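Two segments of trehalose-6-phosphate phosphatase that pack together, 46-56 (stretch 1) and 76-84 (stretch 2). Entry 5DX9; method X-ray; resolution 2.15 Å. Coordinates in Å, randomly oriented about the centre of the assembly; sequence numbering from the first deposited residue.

Stretch 1, residues 46-56: RTRNAIAALCK
Stretch 2 76-84: HWGHLDRLG

Stretch 1 is a regular helix with i to i+4 backbone hydrogen bonds, from Ala 50 N to Arg 46 O (3.0 Å) through Lys 56 N to Ala 52 O (2.9 Å). Stretch 2 leaves a helix at its start and runs alongside stretch 1 in the same direction through two type I turns, Trp 77 to Leu 80 and Leu 80 to Leu 83. In register, Arg 48 CA lies 8.2 Å from Trp 77 CA, Ala 52 CA 6.7 Å from Leu 80 CA and Cys 55 CA 5.5 Å from Arg 82 CA, so the backbones converge along the walk. No hydrogen bond crosses; the contact, which buries 423 Å², rests mainly on apolar packing.

His 76 stays clear of the helix. Trp 77 (phi/psi -133/-9; chi1 m, chi2 112°) starts sideways, but its ring reaches across the wider gap: CH2 lies 3.9 Å from Arg 48 CA, 3.9 Å from Ile 51 CG1 and, at the ring edge, 4.1 Å from Thr 47 CG2. The first turn, closed by Leu 80 N to Trp 77 O (3.0 Å), carries Gly 78 past without contact and aims His 79 (chi1 p, chi2 -76°) toward the helix, its NE2 3.5 Å from Arg 48 CD on the extended t,t start of that side chain.

Leu 80 (-96/108; m,t) points toward the helix and packs on Ala 52: CD1 is 3.7 Å from Ala 52 CA and 4.1 Å from Ile 51 CG2, while CD2 is 3.9 Å from Ala 52 CB. Leu 83 N to Leu 80 O (3.2 Å) closes the second turn. Arg 82 (m,m,p) sets CB 3.8 Å from Cys 55 O before its end leads away. Leu 83 (t,p) places CB 3.7 Å from Cys 55 SG (chi1 m) and CD2 4.2 Å from Ile 51 CG2 (Ile 51 m,m).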

ATOM      1  N   ARG A  46       8.814  17.785   8.285  1.00 58.43           N
ATOM      2  CA  ARG A  46       9.612  16.709   8.861  1.00 58.64           C
ATOM      3  C   ARG A  46       9.399  15.393   8.121  1.00 57.02           C
ATOM      4  O   ARG A  46      10.344  14.634   7.909  1.00 59.02           O
ATOM      5  CB  ARG A  46       9.283  16.538  10.345  1.00 55.44           C
ATOM      6  CG  ARG A  46       9.796  17.667  11.226  1.00 57.09           C
ATOM      7  CD  ARG A  46       9.223  17.582  12.634  1.00 58.62           C
ATOM      8  NE  ARG A  46       9.523  16.312  13.288  1.00 55.93           N
ATOM      9  CZ  ARG A  46       9.063  15.965  14.488  1.00 58.74           C
ATOM     10  NH1 ARG A  46       8.282  16.794  15.162  1.00 62.37           N
ATOM     11  NH2 ARG A  46       9.382  14.790  15.013  1.00 59.29           N
ATOM     12  N   THR A  47       8.158  15.128   7.723  1.00 56.64           N
ATOM     13  CA  THR A  47       7.824  13.895   7.016  1.00 55.12           C
ATOM     14  C   THR A  47       8.488  13.858   5.647  1.00 54.46           C
ATOM     15  O   THR A  47       9.103  12.860   5.266  1.00 52.80           O
ATOM     16  CB  THR A  47       6.301  13.734   6.844  1.00 51.50           C
ATOM     17  OG1 THR A  47       5.689  13.560   8.128  1.00 51.13           O
ATOM     18  CG2 THR A  47       5.983  12.531   5.969  1.00 46.89           C
ATOM     19  N   ARG A  48       8.356  14.957   4.912  1.00 57.41           N
ATOM     20  CA  ARG A  48       8.967  15.086   3.597  1.00 57.75           C
ATOM     21  C   ARG A  48      10.479  14.912   3.685  1.00 54.87           C
ATOM     22  O   ARG A  48      11.089  14.278   2.826  1.00 56.12           O
ATOM     23  CB  ARG A  48       8.616  16.440   2.976  1.00 60.89           C
ATOM     24  CG  ARG A  48       9.518  16.857   1.826  1.00 65.68           C
ATOM     25  CD  ARG A  48       8.913  18.015   1.035  1.00 70.93           C
ATOM     26  NE  ARG A  48       8.339  19.041   1.902  1.00 68.23           N
ATOM     27  CZ  ARG A  48       7.045  19.135   2.190  1.00 70.06           C
ATOM     28  NH1 ARG A  48       6.186  18.263   1.675  1.00 69.68           N
ATOM     29  NH2 ARG A  48       6.607  20.101   2.987  1.00 69.82           N
ATOM     30  N   ASN A  49      11.074  15.468   4.734  1.00 54.14           N
ATOM     31  CA  ASN A  49      12.514  15.362   4.936  1.00 59.39           C
ATOM     32  C   ASN A  49      12.962  13.925   5.193  1.00 56.57           C
ATOM     33  O   ASN A  49      13.972  13.474   4.651  1.00 56.39           O
ATOM     34  CB  ASN A  49      12.957  16.256   6.095  1.00 57.25           C
ATOM     35  CG  ASN A  49      12.800  17.732   5.788  1.00 58.42           C
ATOM     36  OD1 ASN A  49      12.640  18.124   4.631  1.00 60.98           O
ATOM     37  ND2 ASN A  49      12.857  18.560   6.823  1.00 60.21           N
ATOM     38  N   ALA A  50      12.202  13.211   6.019  1.00 55.00           N
ATOM     39  CA  ALA A  50      12.542  11.842   6.390  1.00 54.97           C
ATOM     40  C   ALA A  50      12.574  10.921   5.175  1.00 52.63           C
ATOM     41  O   ALA A  50      13.563  10.227   4.938  1.00 52.36           O
ATOM     42  CB  ALA A  50      11.555  11.317   7.426  1.00 54.97           C
ATOM     43  N   ILE A  51      11.486  10.921   4.412  1.00 53.03           N
ATOM     44  CA  ILE A  51      11.386  10.098   3.212  1.00 52.68           C
ATOM     45  C   ILE A  51      12.474  10.463   2.209  1.00 50.47           C
ATOM     46  O   ILE A  51      13.009   9.598   1.517  1.00 51.26           O
ATOM     47  CB  ILE A  51      10.009  10.246   2.531  1.00 50.31           C
ATOM     48  CG1 ILE A  51       8.884   9.905   3.512  1.00 54.52           C
ATOM     49  CG2 ILE A  51       9.928   9.362   1.299  1.00 49.81           C
ATOM     50  CD1 ILE A  51       8.852   8.448   3.925  1.00 49.04           C
ATOM     51  N   ALA A  52      12.791  11.751   2.136  1.00 52.82           N
ATOM     52  CA  ALA A  52      13.830  12.237   1.236  1.00 55.68           C
ATOM     53  C   ALA A  52      15.176  11.603   1.568  1.00 53.25           C
ATOM     54  O   ALA A  52      15.842  11.049   0.693  1.00 56.24           O
ATOM     55  CB  ALA A  52      13.924  13.750   1.304  1.00 54.96           C
ATOM     56  N   ALA A  53      15.564  11.685   2.838  1.00 53.90           N
ATOM     57  CA  ALA A  53      16.820  11.107   3.305  1.00 52.79           C
ATOM     58  C   ALA A  53      16.887   9.611   3.020  1.00 55.32           C
ATOM     59  O   ALA A  53      17.940   9.087   2.657  1.00 56.98           O
ATOM     60  CB  ALA A  53      17.001  11.369   4.790  1.00 52.88           C
ATOM     61  N   LEU A  54      15.757   8.929   3.185  1.00 54.48           N
ATOM     62  CA  LEU A  54      15.677   7.497   2.923  1.00 51.69           C
ATOM     63  C   LEU A  54      15.914   7.202   1.448  1.00 52.89           C
ATOM     64  O   LEU A  54      16.532   6.198   1.100  1.00 53.97           O
ATOM     65  CB  LEU A  54      14.317   6.941   3.353  1.00 54.34           C
ATOM     66  CG  LEU A  54      13.950   6.995   4.836  1.00 51.59           C
ATOM     67  CD1 LEU A  54      12.619   6.294   5.072  1.00 47.62           C
ATOM     68  CD2 LEU A  54      15.045   6.373   5.684  1.00 47.87           C
ATOM     69  N   CYS A  55      15.414   8.080   0.585  1.00 56.69           N
ATOM     70  CA  CYS A  55      15.605   7.932  -0.853  1.00 57.85           C
ATOM     71  C   CYS A  55      17.039   8.272  -1.255  1.00 58.30           C
ATOM     72  O   CYS A  55      17.581   7.697  -2.199  1.00 57.96           O
ATOM     73  CB  CYS A  55      14.617   8.816  -1.618  1.00 58.36           C
ATOM     74  SG  CYS A  55      12.888   8.310  -1.461  1.00 58.21           S
ATOM     75  N   LYS A  56      17.643   9.207  -0.528  1.00 57.63           N
ATOM     76  CA  LYS A  56      19.021   9.629  -0.773  1.00 59.86           C
ATOM     77  C   LYS A  56      20.007   8.467  -0.651  1.00 58.57           C
ATOM     78  O   LYS A  56      21.051   8.458  -1.302  1.00 60.40           O
ATOM     79  CB  LYS A  56      19.405  10.748   0.198  1.00 62.02           C
ATOM     80  CG  LYS A  56      20.883  11.125   0.194  1.00 68.25           C
ATOM     81  CD  LYS A  56      21.208  12.159  -0.877  1.00 71.57           C
ATOM     82  CE  LYS A  56      22.690  12.530  -0.857  1.00 74.01           C
ATOM     83  NZ  LYS A  56      23.120  13.116   0.450  1.00 71.34           N
ATOM     84  N   HIS A  76       2.661  15.772  -4.433  1.00 57.87           N
ATOM     85  CA  HIS A  76       3.310  15.943  -3.141  1.00 57.21           C
ATOM     86  C   HIS A  76       4.594  15.136  -3.001  1.00 54.38           C
ATOM     87  O   HIS A  76       5.356  15.353  -2.064  1.00 56.69           O
ATOM     88  CB  HIS A  76       2.348  15.568  -2.011  1.00 57.75           C
ATOM     89  CG  HIS A  76       1.147  16.459  -1.917  1.00 58.27           C
ATOM     90  ND1 HIS A  76      -0.127  16.022  -2.200  1.00 58.23           N
ATOM     91  CD2 HIS A  76       1.031  17.764  -1.575  1.00 58.14           C
ATOM     92  CE1 HIS A  76      -0.982  17.017  -2.037  1.00 56.80           C
ATOM     93  NE2 HIS A  76      -0.298  18.089  -1.657  1.00 59.74           N
ATOM     94  N   TRP A  77       4.842  14.212  -3.924  1.00 56.28           N
ATOM     95  CA  TRP A  77       6.019  13.351  -3.810  1.00 56.95           C
ATOM     96  C   TRP A  77       6.818  13.236  -5.105  1.00 56.56           C
ATOM     97  O   TRP A  77       7.919  12.688  -5.107  1.00 57.89           O
ATOM     98  CB  TRP A  77       5.610  11.949  -3.342  1.00 54.76           C
ATOM     99  CG  TRP A  77       5.050  11.923  -1.953  1.00 54.81           C
ATOM    100  CD1 TRP A  77       3.763  11.648  -1.594  1.00 53.40           C
ATOM    101  CD2 TRP A  77       5.756  12.198  -0.735  1.00 55.97           C
ATOM    102  NE1 TRP A  77       3.625  11.726  -0.229  1.00 50.81           N
ATOM    103  CE2 TRP A  77       4.834  12.064   0.321  1.00 55.95           C
ATOM    104  CE3 TRP A  77       7.080  12.539  -0.435  1.00 55.59           C
ATOM    105  CZ2 TRP A  77       5.190  12.261   1.655  1.00 52.76           C
ATOM    106  CZ3 TRP A  77       7.433  12.733   0.890  1.00 53.00           C
ATOM    107  CH2 TRP A  77       6.492  12.592   1.918  1.00 55.24           C
ATOM    108  N   GLY A  78       6.266  13.753  -6.198  1.00 58.97           N
ATOM    109  CA  GLY A  78       6.903  13.649  -7.499  1.00 56.83           C
ATOM    110  C   GLY A  78       8.259  14.325  -7.567  1.00 56.54           C
ATOM    111  O   GLY A  78       9.047  14.064  -8.475  1.00 55.66           O
ATOM    112  N   HIS A  79       8.533  15.190  -6.595  1.00 58.74           N
ATOM    113  CA  HIS A  79       9.784  15.939  -6.561  1.00 59.79           C
ATOM    114  C   HIS A  79      10.960  15.099  -6.057  1.00 60.62           C
ATOM    115  O   HIS A  79      12.114  15.523  -6.145  1.00 58.51           O
ATOM    116  CB  HIS A  79       9.630  17.182  -5.691  1.00 56.49           C
ATOM    117  CG  HIS A  79       9.552  16.887  -4.225  1.00 58.10           C
ATOM    118  ND1 HIS A  79       8.419  16.374  -3.631  1.00 59.43           N
ATOM    119  CD2 HIS A  79      10.463  17.041  -3.238  1.00 57.74           C
ATOM    120  CE1 HIS A  79       8.640  16.220  -2.337  1.00 61.78           C
ATOM    121  NE2 HIS A  79       9.870  16.618  -2.071  1.00 61.65           N
ATOM    122  N   LEU A  80      10.668  13.918  -5.520  1.00 59.37           N
ATOM    123  CA  LEU A  80      11.722  13.005  -5.085  1.00 59.93           C
ATOM    124  C   LEU A  80      12.006  11.989  -6.181  1.00 59.24           C
ATOM    125  O   LEU A  80      11.205  11.089  -6.437  1.00 56.29           O
ATOM    126  CB  LEU A  80      11.344  12.300  -3.780  1.00 58.26           C
ATOM    127  CG  LEU A  80      11.361  13.185  -2.531  1.00 55.54           C
ATOM    128  CD1 LEU A  80      11.075  12.372  -1.276  1.00 55.89           C
ATOM    129  CD2 LEU A  80      12.683  13.920  -2.409  1.00 56.10           C
ATOM    130  N   ASP A  81      13.159  12.145  -6.820  1.00 60.16           N
ATOM    131  CA  ASP A  81      13.495  11.372  -8.006  1.00 61.23           C
ATOM    132  C   ASP A  81      13.639   9.879  -7.737  1.00 59.66           C
ATOM    133  O   ASP A  81      13.442   9.072  -8.637  1.00 59.78           O
ATOM    134  CB  ASP A  81      14.789  11.902  -8.628  1.00 64.94           C
ATOM    135  CG  ASP A  81      15.148  11.187  -9.916  1.00 68.83           C
ATOM    136  OD1 ASP A  81      14.255  11.029 -10.777  1.00 72.03           O
ATOM    137  OD2 ASP A  81      16.317  10.771 -10.060  1.00 69.55           O
ATOM    138  N   ARG A  82      13.986   9.509  -6.509  1.00 58.35           N
ATOM    139  CA  ARG A  82      14.244   8.106  -6.193  1.00 58.52           C
ATOM    140  C   ARG A  82      13.050   7.419  -5.525  1.00 57.18           C
ATOM    141  O   ARG A  82      13.093   6.222  -5.240  1.00 57.63           O
ATOM    142  CB  ARG A  82      15.480   7.987  -5.298  1.00 59.03           C
ATOM    143  CG  ARG A  82      16.803   8.276  -5.997  1.00 61.33           C
ATOM    144  CD  ARG A  82      17.348   7.040  -6.706  1.00 62.14           C
ATOM    145  NE  ARG A  82      16.773   6.851  -8.037  1.00 63.24           N
ATOM    146  CZ  ARG A  82      16.671   5.672  -8.645  1.00 64.32           C
ATOM    147  NH1 ARG A  82      17.090   4.569  -8.036  1.00 61.06           N
ATOM    148  NH2 ARG A  82      16.139   5.593  -9.858  1.00 63.43           N
ATOM    149  N   LEU A  83      11.984   8.173  -5.283  1.00 56.85           N
ATOM    150  CA  LEU A  83      10.805   7.617  -4.627  1.00 55.11           C
ATOM    151  C   LEU A  83       9.843   6.970  -5.615  1.00 55.71           C
ATOM    152  O   LEU A  83       9.230   7.651  -6.439  1.00 58.42           O
ATOM    153  CB  LEU A  83      10.071   8.699  -3.838  1.00 52.31           C
ATOM    154  CG  LEU A  83       8.772   8.234  -3.179  1.00 53.19           C
ATOM    155  CD1 LEU A  83       9.046   7.106  -2.197  1.00 46.63           C
ATOM    156  CD2 LEU A  83       8.074   9.398  -2.494  1.00 49.35           C
ATOM    157  N   GLY A  84       9.715   5.650  -5.528  1.00 52.33           N
ATOM    158  CA  GLY A  84       8.733   4.930  -6.318  1.00 54.79           C
ATOM    159  C   GLY A  84       7.337   5.235  -5.810  1.00 53.21           C
ATOM    160  O   GLY A  84       7.161   5.593  -4.645  1.00 51.67           O
TER